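Local coordinates for protein Dok-7 (Mus musculus, PDB 3ML4) that activates the muscle receptor tyrosine kinase MuSK as a dimeric adaptor that binds phosphoinositides through its PH domain, and is essential for neuromuscular synapse formation, at residues L73-L87 / V143-Q155. Numbering follows the deposited sequence.
Sequences LPYEGLAHTLAIICL and VLARDIPPTVMGQ
Ile148 packs against Leu73, Pro74 and Tyr75 with both of its branches. Its CG1-CD1 arm lies against Leu73, where CD1 is 3.7 Å from Leu73 CD2, and CD1 also meets Pro74 CD. With CG2 anti to the backbone N, the other branch turns to Tyr75 and comes 3.7 Å from ring atom CD1. The tyrosine ring extends past Ile148 to Pro149, which follows a cis peptide bond. Pro150 comes next and points into the contact. Its CG meets Leu73 CD1 head-on at 3.6 Å and also touches Ala83 CB. Ile85 lies crosswise to this proline, with CG1 3.9 Å from Pro150 CB, and its CG2 reaches Val152 CG2. At the far end, Leu87 holds CG anti to its carbonyl carbon (chi1 -67°), and its CD2 meets the Gln155 amide, 3.4 Å from NE2, the two side chains at about a right angle. The same CD2 lies more loosely near Val152 CG1 and Val143 CG2. The two segments share no hydrogen bond; the packing is mainly between apolar side chains. Met92 of strand 90-94 touches Tyr75, Ala83 and Pro149. His136 of strand 133-138 touches Ile85 and Ala145. The arrangement is an interdomain interface of the Dok7 PH-PTB module: the loop of a PTB-domain antiparallel hairpin, strands 141-146 and 151-157, packs against PH-domain strand 81-86 and the loop that leads into it.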
loop_
_atom_site.group_PDB
_atom_site.type_symbol
_atom_site.label_atom_id
_atom_site.label_comp_id
_atom_site.label_asym_id
_atom_site.label_seq_id
_atom_site.Cartn_x
_atom_site.Cartn_y
_atom_site.Cartn_z
ATOM N N LEU B 73 22.942 -9.870 -11.223
ATOM C CA LEU B 73 24.141 -9.796 -10.405
ATOM C C LEU B 73 24.680 -11.211 -10.264
ATOM O O LEU B 73 23.924 -12.121 -9.943
ATOM C CB LEU B 73 23.826 -9.247 -9.011
ATOM C CG LEU B 73 23.357 -7.803 -8.790
ATOM C CD1 LEU B 73 22.852 -7.639 -7.364
ATOM C CD2 LEU B 73 24.432 -6.760 -9.103
ATOM N N PRO B 74 25.986 -11.409 -10.518
ATOM C CA PRO B 74 26.594 -12.723 -10.319
ATOM C C PRO B 74 26.643 -13.095 -8.839
ATOM O O PRO B 74 27.018 -12.267 -8.004
ATOM C CB PRO B 74 28.009 -12.547 -10.880
ATOM C CG PRO B 74 27.947 -11.291 -11.723
ATOM C CD PRO B 74 26.959 -10.430 -11.027
ATOM N N TYR B 75 26.266 -14.332 -8.526
ATOM C CA TYR B 75 26.144 -14.782 -7.149
ATOM C C TYR B 75 26.092 -16.304 -7.071
ATOM O O TYR B 75 25.240 -16.938 -7.705
ATOM C CB TYR B 75 24.884 -14.177 -6.524
ATOM C CG TYR B 75 24.635 -14.555 -5.077
ATOM C CD1 TYR B 75 25.378 -13.981 -4.047
ATOM C CD2 TYR B 75 23.638 -15.469 -4.741
ATOM C CE1 TYR B 75 25.150 -14.319 -2.727
ATOM C CE2 TYR B 75 23.401 -15.813 -3.413
ATOM C CZ TYR B 75 24.161 -15.235 -2.414
ATOM O OH TYR B 75 23.932 -15.568 -1.097
ATOM N N GLU B 76 27.015 -16.877 -6.297
ATOM C CA GLU B 76 27.062 -18.325 -6.014
ATOM C C GLU B 76 26.973 -19.220 -7.256
ATOM O O GLU B 76 26.271 -20.235 -7.255
ATOM C CB GLU B 76 25.973 -18.715 -5.000
ATOM C CG GLU B 76 26.088 -18.040 -3.640
ATOM C CD GLU B 76 27.274 -18.524 -2.820
ATOM O OE1 GLU B 76 27.728 -19.675 -3.021
ATOM O OE2 GLU B 76 27.747 -17.744 -1.964
ATOM N N GLY B 77 27.678 -18.826 -8.315
ATOM C CA GLY B 77 27.759 -19.616 -9.538
ATOM C C GLY B 77 26.655 -19.344 -10.540
ATOM O O GLY B 77 26.629 -19.942 -11.613
ATOM N N LEU B 78 25.739 -18.443 -10.199
ATOM C CA LEU B 78 24.622 -18.117 -11.092
ATOM C C LEU B 78 24.727 -16.699 -11.634
ATOM O O LEU B 78 25.300 -15.819 -10.977
ATOM C CB LEU B 78 23.273 -18.349 -10.398
ATOM C CG LEU B 78 22.658 -19.759 -10.518
ATOM C CD1 LEU B 78 23.339 -20.756 -9.599
ATOM C CD2 LEU B 78 21.161 -19.737 -10.240
ATOM N N ALA B 79 24.192 -16.490 -12.838
ATOM C CA ALA B 79 24.279 -15.197 -13.531
ATOM C C ALA B 79 22.908 -14.557 -13.781
ATOM O O ALA B 79 22.795 -13.338 -13.885
ATOM C CB ALA B 79 25.045 -15.343 -14.845
ATOM N N HIS B 80 21.877 -15.384 -13.903
ATOM C CA HIS B 80 20.514 -14.888 -14.010
ATOM C C HIS B 80 19.838 -14.974 -12.638
ATOM O O HIS B 80 19.064 -15.886 -12.352
ATOM C CB HIS B 80 19.744 -15.645 -15.091
ATOM C CG HIS B 80 20.393 -15.589 -16.438
ATOM N ND1 HIS B 80 20.664 -16.718 -17.181
ATOM C CD2 HIS B 80 20.842 -14.541 -17.170
ATOM C CE1 HIS B 80 21.236 -16.368 -18.320
ATOM N NE2 HIS B 80 21.358 -15.053 -18.337
ATOM N N THR B 81 20.186 -14.014 -11.790
ATOM C CA THR B 81 19.670 -13.917 -10.440
ATOM C C THR B 81 18.934 -12.597 -10.280
ATOM O O THR B 81 19.250 -11.611 -10.957
ATOM C CB THR B 81 20.807 -13.934 -9.402
ATOM O OG1 THR B 81 21.762 -12.926 -9.741
ATOM C CG2 THR B 81 21.499 -15.282 -9.368
ATOM N N LEU B 82 17.953 -12.584 -9.384
ATOM C CA LEU B 82 17.263 -11.354 -9.019
ATOM C C LEU B 82 17.413 -11.113 -7.530
ATOM O O LEU B 82 17.300 -12.033 -6.723
ATOM C CB LEU B 82 15.784 -11.414 -9.411
ATOM C CG LEU B 82 14.896 -10.205 -9.089
ATOM C CD1 LEU B 82 15.332 -8.954 -9.862
ATOM C CD2 LEU B 82 13.427 -10.531 -9.362
ATOM N N ALA B 83 17.696 -9.869 -7.176
ATOM C CA ALA B 83 17.800 -9.487 -5.787
ATOM C C ALA B 83 16.554 -8.721 -5.382
ATOM O O ALA B 83 16.188 -7.731 -6.022
ATOM C CB ALA B 83 19.041 -8.644 -5.569
ATOM N N ILE B 84 15.887 -9.212 -4.342
ATOM C CA ILE B 84 14.887 -8.436 -3.622
ATOM C C ILE B 84 15.623 -7.816 -2.447
ATOM O O ILE B 84 16.004 -8.505 -1.497
ATOM C CB ILE B 84 13.681 -9.302 -3.167
ATOM C CG1 ILE B 84 12.830 -9.682 -4.379
ATOM C CG2 ILE B 84 12.810 -8.559 -2.152
ATOM C CD1 ILE B 84 12.002 -10.935 -4.190
ATOM N N ILE B 85 15.857 -6.513 -2.547
ATOM C CA ILE B 85 16.616 -5.779 -1.543
ATOM C C ILE B 85 15.692 -5.283 -0.440
ATOM O O ILE B 85 14.669 -4.654 -0.709
ATOM C CB ILE B 85 17.383 -4.593 -2.161
ATOM C CG1 ILE B 85 18.230 -5.068 -3.345
ATOM C CG2 ILE B 85 18.265 -3.904 -1.099
ATOM C CD1 ILE B 85 18.540 -3.994 -4.346
ATOM N N CYS B 86 16.060 -5.586 0.799
ATOM C CA CYS B 86 15.283 -5.183 1.954
ATOM C C CYS B 86 16.169 -4.441 2.941
ATOM O O CYS B 86 17.396 -4.570 2.899
ATOM C CB CYS B 86 14.663 -6.408 2.623
ATOM S SG CYS B 86 13.669 -7.415 1.507
ATOM N N LEU B 87 15.548 -3.665 3.829
ATOM C CA LEU B 87 16.292 -2.967 4.880
ATOM C C LEU B 87 17.128 -3.941 5.706
ATOM O O LEU B 87 18.284 -3.655 6.021
ATOM C CB LEU B 87 15.358 -2.145 5.773
ATOM C CG LEU B 87 14.686 -0.948 5.092
ATOM C CD1 LEU B 87 13.534 -0.409 5.937
ATOM C CD2 LEU B 87 15.704 0.150 4.772
ATOM N N VAL B 143 16.837 4.715 -1.212
ATOM C CA VAL B 143 17.870 3.838 -0.702
ATOM C C VAL B 143 19.064 3.820 -1.652
ATOM O O VAL B 143 18.907 3.911 -2.870
ATOM C CB VAL B 143 17.288 2.411 -0.452
ATOM C CG1 VAL B 143 18.278 1.301 -0.771
ATOM C CG2 VAL B 143 16.788 2.296 0.970
ATOM N N LEU B 144 20.257 3.736 -1.080
ATOM C CA LEU B 144 21.453 3.420 -1.845
ATOM C C LEU B 144 21.897 2.005 -1.505
ATOM O O LEU B 144 21.849 1.605 -0.345
ATOM C CB LEU B 144 22.571 4.440 -1.573
ATOM C CG LEU B 144 22.665 5.598 -2.572
ATOM C CD1 LEU B 144 23.529 6.733 -2.040
ATOM C CD2 LEU B 144 23.191 5.127 -3.927
ATOM N N ALA B 145 22.318 1.250 -2.514
ATOM C CA ALA B 145 22.686 -0.155 -2.312
ATOM C C ALA B 145 23.982 -0.540 -3.015
ATOM O O ALA B 145 24.264 -0.077 -4.120
ATOM C CB ALA B 145 21.544 -1.081 -2.736
ATOM N N ARG B 146 24.749 -1.404 -2.355
ATOM C CA ARG B 146 26.082 -1.803 -2.796
ATOM C C ARG B 146 26.296 -3.293 -2.653
ATOM O O ARG B 146 25.643 -3.953 -1.838
ATOM C CB ARG B 146 27.143 -1.145 -1.920
ATOM C CG ARG B 146 27.775 0.082 -2.481
ATOM C CD ARG B 146 28.901 0.532 -1.566
ATOM N NE ARG B 146 30.131 -0.207 -1.825
ATOM C CZ ARG B 146 31.070 0.181 -2.680
ATOM N NH1 ARG B 146 30.926 1.309 -3.365
ATOM N NH2 ARG B 146 32.154 -0.560 -2.848
ATOM N N ASP B 147 27.264 -3.789 -3.423
ATOM C CA ASP B 147 27.790 -5.152 -3.313
ATOM C C ASP B 147 26.814 -6.237 -3.760
ATOM O O ASP B 147 25.659 -5.972 -4.108
ATOM C CB ASP B 147 28.305 -5.465 -1.892
ATOM C CG ASP B 147 29.120 -4.330 -1.281
ATOM O OD1 ASP B 147 29.672 -3.498 -2.032
ATOM O OD2 ASP B 147 29.208 -4.275 -0.034
ATOM N N ILE B 148 27.322 -7.463 -3.779
ATOM C CA ILE B 148 26.513 -8.644 -3.972
ATOM C C ILE B 148 26.847 -9.547 -2.793
ATOM O O ILE B 148 28.022 -9.818 -2.555
ATOM C CB ILE B 148 26.813 -9.336 -5.318
ATOM C CG1 ILE B 148 26.507 -8.386 -6.484
ATOM C CG2 ILE B 148 25.995 -10.615 -5.450
ATOM C CD1 ILE B 148 27.290 -8.667 -7.762
ATOM N N PRO B 149 25.826 -9.960 -2.013
ATOM C CA PRO B 149 24.420 -9.556 -2.169
ATOM C C PRO B 149 24.202 -8.121 -1.680
ATOM O O PRO B 149 24.816 -7.720 -0.695
ATOM C CB PRO B 149 23.661 -10.560 -1.288
ATOM C CG PRO B 149 24.641 -10.975 -0.245
ATOM C CD PRO B 149 26.020 -10.874 -0.869
ATOM N N PRO B 150 23.343 -7.345 -2.371
ATOM C CA PRO B 150 23.178 -5.923 -2.047
ATOM C C PRO B 150 22.802 -5.660 -0.591
ATOM O O PRO B 150 21.927 -6.330 -0.043
ATOM C CB PRO B 150 22.049 -5.475 -2.980
ATOM C CG PRO B 150 22.079 -6.439 -4.096
ATOM C CD PRO B 150 22.477 -7.747 -3.492
ATOM N N THR B 151 23.491 -4.701 0.021
ATOM C CA THR B 151 23.161 -4.231 1.366
ATOM C C THR B 151 22.881 -2.733 1.337
ATOM O O THR B 151 23.484 -1.999 0.558
ATOM C CB THR B 151 24.285 -4.523 2.390
ATOM O OG1 THR B 151 25.503 -3.908 1.957
ATOM C CG2 THR B 151 24.505 -6.021 2.549
ATOM N N VAL B 152 21.965 -2.294 2.194
ATOM C CA VAL B 152 21.538 -0.897 2.257
ATOM C C VAL B 152 22.552 -0.073 3.043
ATOM O O VAL B 152 22.820 -0.360 4.210
ATOM C CB VAL B 152 20.117 -0.775 2.881
ATOM C CG1 VAL B 152 19.762 0.681 3.214
ATOM C CG2 VAL B 152 19.081 -1.380 1.948
HETATM N N MSE B 153 23.103 0.948 2.393
HETATM C CA MSE B 153 24.130 1.809 2.980
HETATM C C MSE B 153 23.655 3.237 3.263
HETATM O O MSE B 153 24.384 4.029 3.860
HETATM C CB MSE B 153 25.359 1.858 2.074
HETATM C CG MSE B 153 25.040 2.201 0.633
HETATM SE SE MSE B 153 26.494 3.133 -0.267
HETATM C CE MSE B 153 25.833 2.968 -2.081
ATOM N N GLY B 154 22.447 3.561 2.818
ATOM C CA GLY B 154 21.868 4.885 3.023
ATOM C C GLY B 154 20.385 4.846 2.730
ATOM O O GLY B 154 19.970 4.249 1.737
ATOM N N GLN B 155 19.590 5.469 3.600
ATOM C CA GLN B 155 18.129 5.463 3.469
ATOM C C GLN B 155 17.476 6.779 3.896
ATOM O O GLN B 155 17.833 7.358 4.921
ATOM C CB GLN B 155 17.515 4.294 4.246
ATOM C CG GLN B 155 17.790 4.315 5.749
ATOM C CD GLN B 155 17.112 3.174 6.489
ATOM O OE1 GLN B 155 17.775 2.333 7.095
ATOM N NE2 GLN B 155 15.785 3.138 6.436
#